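Local coordinates for protein Xaa-Pro dipeptidase (Pyrococcus horikoshii, PDB 1WY2) that probably splits dipeptides that carry proline at the C-terminal position, as a dimeric two-metal peptidase of the M24B family, at residues I11-F14 with M15-S19; D119-R122 with D123-I126; E153-E156 with G157-E160. All coordinates share one frame; numbering follows the deposited sequence.

Contact 1 of 3, residues I11-F14 with M15-S19; sequences IIEF and MDKNS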
loop_
_atom_site.group_PDB
_atom_site.type_symbol
_atom_site.label_atom_id
_atom_site.label_comp_id
_atom_site.label_asym_id
_atom_site.label_seq_id
_atom_site.Cartn_x
_atom_site.Cartn_y
_atom_site.Cartn_z
ATOM N N ILE A 11 -6.531 26.219 1.750
ATOM C CA ILE A 11 -7.646 25.458 1.209
ATOM C C ILE A 11 -8.908 26.319 1.266
ATOM O O ILE A 11 -9.712 26.312 0.336
ATOM C CB ILE A 11 -7.848 24.145 1.990
ATOM C CG1 ILE A 11 -6.679 23.199 1.684
ATOM C CG2 ILE A 11 -9.177 23.492 1.602
ATOM C CD1 ILE A 11 -6.611 21.971 2.567
ATOM N N ILE A 12 -9.076 27.069 2.352
ATOM C CA ILE A 12 -10.249 27.934 2.475
ATOM C C ILE A 12 -10.240 28.989 1.366
ATOM O O ILE A 12 -11.293 29.339 0.825
ATOM C CB ILE A 12 -10.293 28.626 3.859
ATOM C CG1 ILE A 12 -10.621 27.586 4.938
ATOM C CG2 ILE A 12 -11.327 29.751 3.856
ATOM C CD1 ILE A 12 -10.495 28.095 6.359
ATOM N N GLU A 13 -9.056 29.494 1.027
ATOM C CA GLU A 13 -8.937 30.492 -0.036
ATOM C C GLU A 13 -9.434 29.879 -1.342
ATOM O O GLU A 13 -10.251 30.468 -2.051
ATOM C CB GLU A 13 -7.483 30.932 -0.198
ATOM C CG GLU A 13 -7.240 31.828 -1.406
ATOM C CD GLU A 13 -5.801 32.299 -1.506
ATOM O OE1 GLU A 13 -4.891 31.444 -1.525
ATOM O OE2 GLU A 13 -5.579 33.527 -1.572
ATOM N N PHE A 14 -8.933 28.687 -1.650
ATOM C CA PHE A 14 -9.325 27.978 -2.860
ATOM C C PHE A 14 -10.835 27.758 -2.863
ATOM O O PHE A 14 -11.491 27.930 -3.891
ATOM C CB PHE A 14 -8.593 26.635 -2.937
ATOM C CG PHE A 14 -8.891 25.846 -4.183
ATOM C CD1 PHE A 14 -9.938 24.932 -4.209
ATOM C CD2 PHE A 14 -8.127 26.023 -5.331
ATOM C CE1 PHE A 14 -10.222 24.200 -5.366
ATOM C CE2 PHE A 14 -8.404 25.298 -6.493
ATOM C CZ PHE A 14 -9.452 24.386 -6.507
ATOM N N MET A 15 -11.379 27.380 -1.708
ATOM C CA MET A 15 -12.814 27.145 -1.571
ATOM C C MET A 15 -13.637 28.362 -1.968
ATOM O O MET A 15 -14.574 28.255 -2.760
ATOM C CB MET A 15 -13.162 26.788 -0.125
ATOM C CG MET A 15 -12.772 25.394 0.302
ATOM S SD MET A 15 -12.991 25.184 2.080
ATOM C CE MET A 15 -14.680 25.668 2.260
ATOM N N ASP A 16 -13.292 29.521 -1.412
ATOM C CA ASP A 16 -14.037 30.738 -1.710
ATOM C C ASP A 16 -13.964 31.124 -3.176
ATOM O O ASP A 16 -14.972 31.491 -3.779
ATOM C CB ASP A 16 -13.534 31.903 -0.854
ATOM C CG ASP A 16 -13.733 31.664 0.623
ATOM O OD1 ASP A 16 -14.796 31.121 1.006
ATOM O OD2 ASP A 16 -12.832 32.027 1.406
ATOM N N LYS A 17 -12.772 31.030 -3.749
ATOM C CA LYS A 17 -12.573 31.392 -5.147
ATOM C C LYS A 17 -13.242 30.439 -6.130
ATOM O O LYS A 17 -13.481 30.799 -7.283
ATOM C CB LYS A 17 -11.077 31.481 -5.446
ATOM C CG LYS A 17 -10.369 32.549 -4.635
ATOM C CD LYS A 17 -8.903 32.655 -5.005
ATOM C CE LYS A 17 -8.226 33.778 -4.239
ATOM N NZ LYS A 17 -8.891 35.089 -4.485
ATOM N N ASN A 18 -13.551 29.229 -5.675
ATOM C CA ASN A 18 -14.178 28.228 -6.534
ATOM C C ASN A 18 -15.615 27.898 -6.133
ATOM O O ASN A 18 -16.174 26.891 -6.564
ATOM C CB ASN A 18 -13.328 26.953 -6.543
ATOM C CG ASN A 18 -12.032 27.125 -7.315
ATOM O OD1 ASN A 18 -11.986 26.921 -8.531
ATOM N ND2 ASN A 18 -10.975 27.524 -6.618
ATOM N N SER A 19 -16.207 28.760 -5.313
ATOM C CA SER A 19 -17.580 28.577 -4.856
ATOM C C SER A 19 -17.818 27.208 -4.226
ATOM O O SER A 19 -18.806 26.537 -4.526
ATOM C CB SER A 19 -18.555 28.784 -6.021
ATOM O OG SER A 19 -18.419 30.081 -6.576
#
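Phe14 and Asn18 meet at the C-terminal end of helix 6-17, where the asparagine amide lies over the phenylalanine ring. ND2 of Asn18 sits 3.2 Å above the plane of that ring, over its centre, with ring and amide planes 27° apart. Phe14 CG, anti to the backbone N (chi1 -178°), puts the ring beside its own carbonyl, where the Asn18 amide can lie over it. The same ND2 donates a nearly straight bond of 2.8 Å to Phe14 O, which lies in the amide plane, so one nitrogen both covers the ring and bonds a carbonyl of the last turn. Asn18 N adds a weak bond to the same oxygen.

Backbone bonds carry the helix this far: Met15 N to Ile11 O at 2.8 Å, then Asp16 N to Ile12 O and Lys17 N to Glu13 O. Ser19, with positive phi, is the C-prime residue of the Schellman motif that ends the helix.

Apolar contact runs along another side, where SD of Met15 stands 4.2 Å from CG2 of Ile11. On the exposed side, CE of Lys17 packs 3.6 Å from CG of Glu13, a contact of methylenes; the charged ends, Lys17 NZ and Glu13 OE2, stay 4.7 Å apart.

In the N-terminal domain, Ile11 and Met15 press on Val23 and Ile47 of strands 22-25 and 44-48, while Ile11 and Phe14 also lean on helix 118-125.

Contact 2 of 3, residues D119-R122 with D123-I126; sequences DVIR and DMRI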
loop_
_atom_site.group_PDB
_atom_site.type_symbol
_atom_site.label_atom_id
_atom_site.label_comp_id
_atom_site.label_asym_id
_atom_site.label_seq_id
_atom_site.Cartn_x
_atom_site.Cartn_y
_atom_site.Cartn_z
ATOM N N ASP A 119 -5.713 20.748 -7.161
ATOM C CA ASP A 119 -4.830 21.878 -7.461
ATOM C C ASP A 119 -4.209 22.560 -6.243
ATOM O O ASP A 119 -3.020 22.902 -6.256
ATOM C CB ASP A 119 -5.577 22.931 -8.286
ATOM C CG ASP A 119 -5.716 22.546 -9.751
ATOM O OD1 ASP A 119 -5.300 21.430 -10.130
ATOM O OD2 ASP A 119 -6.247 23.369 -10.526
ATOM N N VAL A 120 -5.005 22.783 -5.200
ATOM C CA VAL A 120 -4.472 23.449 -4.016
ATOM C C VAL A 120 -3.612 22.504 -3.186
ATOM O O VAL A 120 -2.613 22.922 -2.600
ATOM C CB VAL A 120 -5.602 24.083 -3.149
ATOM C CG1 VAL A 120 -6.502 23.011 -2.559
ATOM C CG2 VAL A 120 -4.988 24.955 -2.061
ATOM N N ILE A 121 -3.982 21.227 -3.147
ATOM C CA ILE A 121 -3.193 20.253 -2.404
ATOM C C ILE A 121 -1.834 20.157 -3.094
ATOM O O ILE A 121 -0.788 20.159 -2.445
ATOM C CB ILE A 121 -3.867 18.862 -2.398
ATOM C CG1 ILE A 121 -5.213 18.943 -1.670
ATOM C CG2 ILE A 121 -2.955 17.843 -1.722
ATOM C CD1 ILE A 121 -5.120 19.462 -0.248
ATOM N N ARG A 122 -1.861 20.085 -4.420
ATOM C CA ARG A 122 -0.637 20.011 -5.213
ATOM C C ARG A 122 0.235 21.249 -5.015
ATOM O O ARG A 122 1.429 21.146 -4.752
ATOM C CB ARG A 122 -0.976 19.882 -6.701
ATOM C CG ARG A 122 0.228 19.997 -7.632
ATOM C CD ARG A 122 -0.231 20.335 -9.042
ATOM N NE ARG A 122 -0.905 21.631 -9.071
ATOM C CZ ARG A 122 -1.552 22.118 -10.126
ATOM N NH1 ARG A 122 -1.620 21.414 -11.248
ATOM N NH2 ARG A 122 -2.126 23.312 -10.059
ATOM N N ASP A 123 -0.368 22.424 -5.151
ATOM C CA ASP A 123 0.382 23.662 -5.006
ATOM C C ASP A 123 1.130 23.751 -3.679
ATOM O O ASP A 123 2.209 24.336 -3.614
ATOM C CB ASP A 123 -0.546 24.870 -5.189
ATOM C CG ASP A 123 -0.946 25.086 -6.646
ATOM O OD1 ASP A 123 -0.482 24.320 -7.520
ATOM O OD2 ASP A 123 -1.725 26.022 -6.921
ATOM N N MET A 124 0.564 23.169 -2.627
ATOM C CA MET A 124 1.221 23.180 -1.325
ATOM C C MET A 124 2.312 22.117 -1.220
ATOM O O MET A 124 3.465 22.430 -0.924
ATOM C CB MET A 124 0.208 22.953 -0.201
ATOM C CG MET A 124 -0.780 24.092 0.003
ATOM S SD MET A 124 -1.731 23.867 1.523
ATOM C CE MET A 124 -2.812 22.514 1.039
ATOM N N ARG A 125 1.954 20.863 -1.482
ATOM C CA ARG A 125 2.907 19.763 -1.356
ATOM C C ARG A 125 4.067 19.731 -2.351
ATOM O O ARG A 125 5.129 19.198 -2.037
ATOM C CB ARG A 125 2.161 18.423 -1.395
ATOM C CG ARG A 125 1.417 18.096 -0.094
ATOM C CD ARG A 125 0.615 16.803 -0.208
ATOM N NE ARG A 125 1.460 15.665 -0.562
ATOM C CZ ARG A 125 0.997 14.507 -1.021
ATOM N NH1 ARG A 125 -0.308 14.323 -1.179
ATOM N NH2 ARG A 125 1.843 13.537 -1.344
ATOM N N ILE A 126 3.869 20.310 -3.529
ATOM C CA ILE A 126 4.899 20.312 -4.567
ATOM C C ILE A 126 6.146 21.131 -4.214
ATOM O O ILE A 126 7.216 20.915 -4.782
ATOM C CB ILE A 126 4.311 20.800 -5.914
ATOM C CG1 ILE A 126 5.198 20.326 -7.071
ATOM C CG2 ILE A 126 4.167 22.316 -5.904
ATOM C CD1 ILE A 126 4.564 20.495 -8.446
#
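Arg122 reaches its neighbour Asp123 by folding back alongside it on helix 118-125. Its CB lies 3.0 Å from Asp123 N, and CG, anti to the backbone N (chi1 172°), stays beside the same peptide while coming within 4.4 Å of CD1 of Ile126. A bend at chi3 then swings the guanidinium back toward the aspartate. NE donates to Asp123 OD1 at 3.1 Å and NH2 to that same oxygen at 3.2 Å, a side-on grip by two nitrogens on one atom. The two donors come from the same face of the carboxylate, NE on the anti side of OD1 and NH2 on the syn side, and neither bond is straight. Over one guanidinium face, Asp119 OD1 adds a long ion pair with NH2, through charge alone. Farther along, Arg125 points its guanidinium off the helix to Asn30, Glu292 and Glu295, while CE of Met124 packs 4.0 Å from CD1 of Ile121. Val120, Ile121 and Met124 pack against helix 6-17, while Ile126 packs on Trp296 and Met311. Asp119, Arg122 and Asp123 form one salt-bridge network, in which a single positive charge sits between two acids and probably eases the repulsion between them.

Contact 3 of 3, residues E153-E156 with G157-E160; sequences EITE and GKKE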
loop_
_atom_site.group_PDB
_atom_site.type_symbol
_atom_site.label_atom_id
_atom_site.label_comp_id
_atom_site.label_asym_id
_atom_site.label_seq_id
_atom_site.Cartn_x
_atom_site.Cartn_y
_atom_site.Cartn_z
ATOM N N GLU A 153 26.683 -7.021 -0.798
ATOM C CA GLU A 153 26.020 -8.309 -0.622
ATOM C C GLU A 153 25.825 -9.082 -1.920
ATOM O O GLU A 153 25.716 -10.309 -1.911
ATOM C CB GLU A 153 24.660 -8.102 0.043
ATOM C CG GLU A 153 23.897 -9.387 0.316
ATOM C CD GLU A 153 24.633 -10.306 1.271
ATOM O OE1 GLU A 153 25.016 -9.841 2.363
ATOM O OE2 GLU A 153 24.822 -11.494 0.930
ATOM N N ILE A 154 25.780 -8.364 -3.034
ATOM C CA ILE A 154 25.577 -8.997 -4.327
ATOM C C ILE A 154 26.820 -9.711 -4.849
ATOM O O ILE A 154 27.871 -9.101 -5.054
ATOM C CB ILE A 154 25.096 -7.961 -5.365
ATOM C CG1 ILE A 154 23.660 -7.545 -5.032
ATOM C CG2 ILE A 154 25.189 -8.536 -6.772
ATOM C CD1 ILE A 154 23.153 -6.366 -5.830
ATOM N N THR A 155 26.680 -11.017 -5.046
ATOM C CA THR A 155 27.752 -11.862 -5.560
ATOM C C THR A 155 27.091 -13.045 -6.257
ATOM O O THR A 155 25.921 -13.341 -6.012
ATOM C CB THR A 155 28.656 -12.404 -4.428
ATOM O OG1 THR A 155 27.858 -13.126 -3.484
ATOM C CG2 THR A 155 29.372 -11.265 -3.718
ATOM N N GLU A 156 27.832 -13.719 -7.128
ATOM C CA GLU A 156 27.279 -14.863 -7.835
ATOM C C GLU A 156 26.754 -15.881 -6.828
ATOM O O GLU A 156 27.403 -16.158 -5.818
ATOM C CB GLU A 156 28.351 -15.497 -8.728
ATOM C CG GLU A 156 29.584 -15.974 -7.981
ATOM C CD GLU A 156 30.805 -16.067 -8.878
ATOM O OE1 GLU A 156 31.256 -15.011 -9.370
ATOM O OE2 GLU A 156 31.313 -17.186 -9.095
ATOM N N GLY A 157 25.566 -16.417 -7.096
ATOM C CA GLY A 157 24.974 -17.404 -6.210
ATOM C C GLY A 157 23.908 -16.860 -5.274
ATOM O O GLY A 157 23.026 -17.598 -4.834
ATOM N N LYS A 158 23.986 -15.570 -4.963
ATOM C CA LYS A 158 23.022 -14.942 -4.064
ATOM C C LYS A 158 21.633 -14.837 -4.689
ATOM O O LYS A 158 21.498 -14.590 -5.887
ATOM C CB LYS A 158 23.500 -13.539 -3.677
ATOM C CG LYS A 158 24.905 -13.476 -3.104
ATOM C CD LYS A 158 24.975 -14.108 -1.724
ATOM C CE LYS A 158 26.139 -13.545 -0.918
ATOM N NZ LYS A 158 25.953 -13.743 0.545
ATOM N N LYS A 159 20.603 -15.029 -3.869
ATOM C CA LYS A 159 19.227 -14.924 -4.335
ATOM C C LYS A 159 18.806 -13.452 -4.232
ATOM O O LYS A 159 19.037 -12.810 -3.208
ATOM C CB LYS A 159 18.314 -15.797 -3.469
ATOM C CG LYS A 159 16.850 -15.754 -3.869
ATOM C CD LYS A 159 16.006 -16.720 -3.040
ATOM C CE LYS A 159 16.392 -18.168 -3.300
ATOM N NZ LYS A 159 15.491 -19.125 -2.593
ATOM N N GLU A 160 18.199 -12.921 -5.292
ATOM C CA GLU A 160 17.767 -11.521 -5.315
ATOM C C GLU A 160 16.961 -11.131 -4.079
ATOM O O GLU A 160 17.238 -10.117 -3.437
ATOM C CB GLU A 160 16.921 -11.244 -6.558
ATOM C CG GLU A 160 17.627 -11.520 -7.877
ATOM C CD GLU A 160 16.716 -11.295 -9.069
ATOM O OE1 GLU A 160 15.482 -11.358 -8.891
ATOM O OE2 GLU A 160 17.231 -11.071 -10.186
#
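Lys158 crosses Glu153 at about a right angle, reaching back from the last position of a type II beta turn, Thr155 to Lys158, in the loop between helices 130-153 and 160-173. The lysine chain bends at chi2 (-70°), which carries its far end toward the helix terminus, and the glutamate bends at its own chi2 to meet it. There NZ and Glu153 OE2 form a salt bridge, the nitrogen nearly in line with that oxygen's C-O bond. On the way the lysine passes obliquely across Thr155, a tight fit with OG1 modelled a doubtful 3.0 Å from Lys158 CG. Were this lysine an alanine, Glu153 OE2 would probably lose its charged partner and Thr155 OG1 the methylenes packed against it. The turn is closed by the 3.1 Å bond from Lys158 N to Thr155 O. At its third position Gly157 has phi 101°, and any CB there would clash with Glu156 O. Glu156 heads off to a salt bridge with Arg205, and the backbones of Gly157 and Lys158 hydrogen-bond with Ile203 in a second loop of the M24 domain. At the lysine tip, NZ is modelled 2.5 Å from Glu153 OE2, so short that the exact length is doubtful.

Overall arrangement
Contacts 1 and 2 belong to the N-terminal domain and touch each other, so helices 6-17 and 118-125 share an apolar seam. Contact 2 is the more buried and lies nearer the centre of the molecule, with the side chain of Arg125 about 10 Å from that of the metal ligand His287; contact 1 is partly buried and farther out. Contact 3 is a surface turn in the M24 domain, its centre about 55 Å from that of contact 1 and 42 Å from that of contact 2. Chemistry follows place: an amide bonds a last-turn carbonyl in contact 1, charges cluster along a helix in contact 2, and an ion pair spans a loop in contact 3.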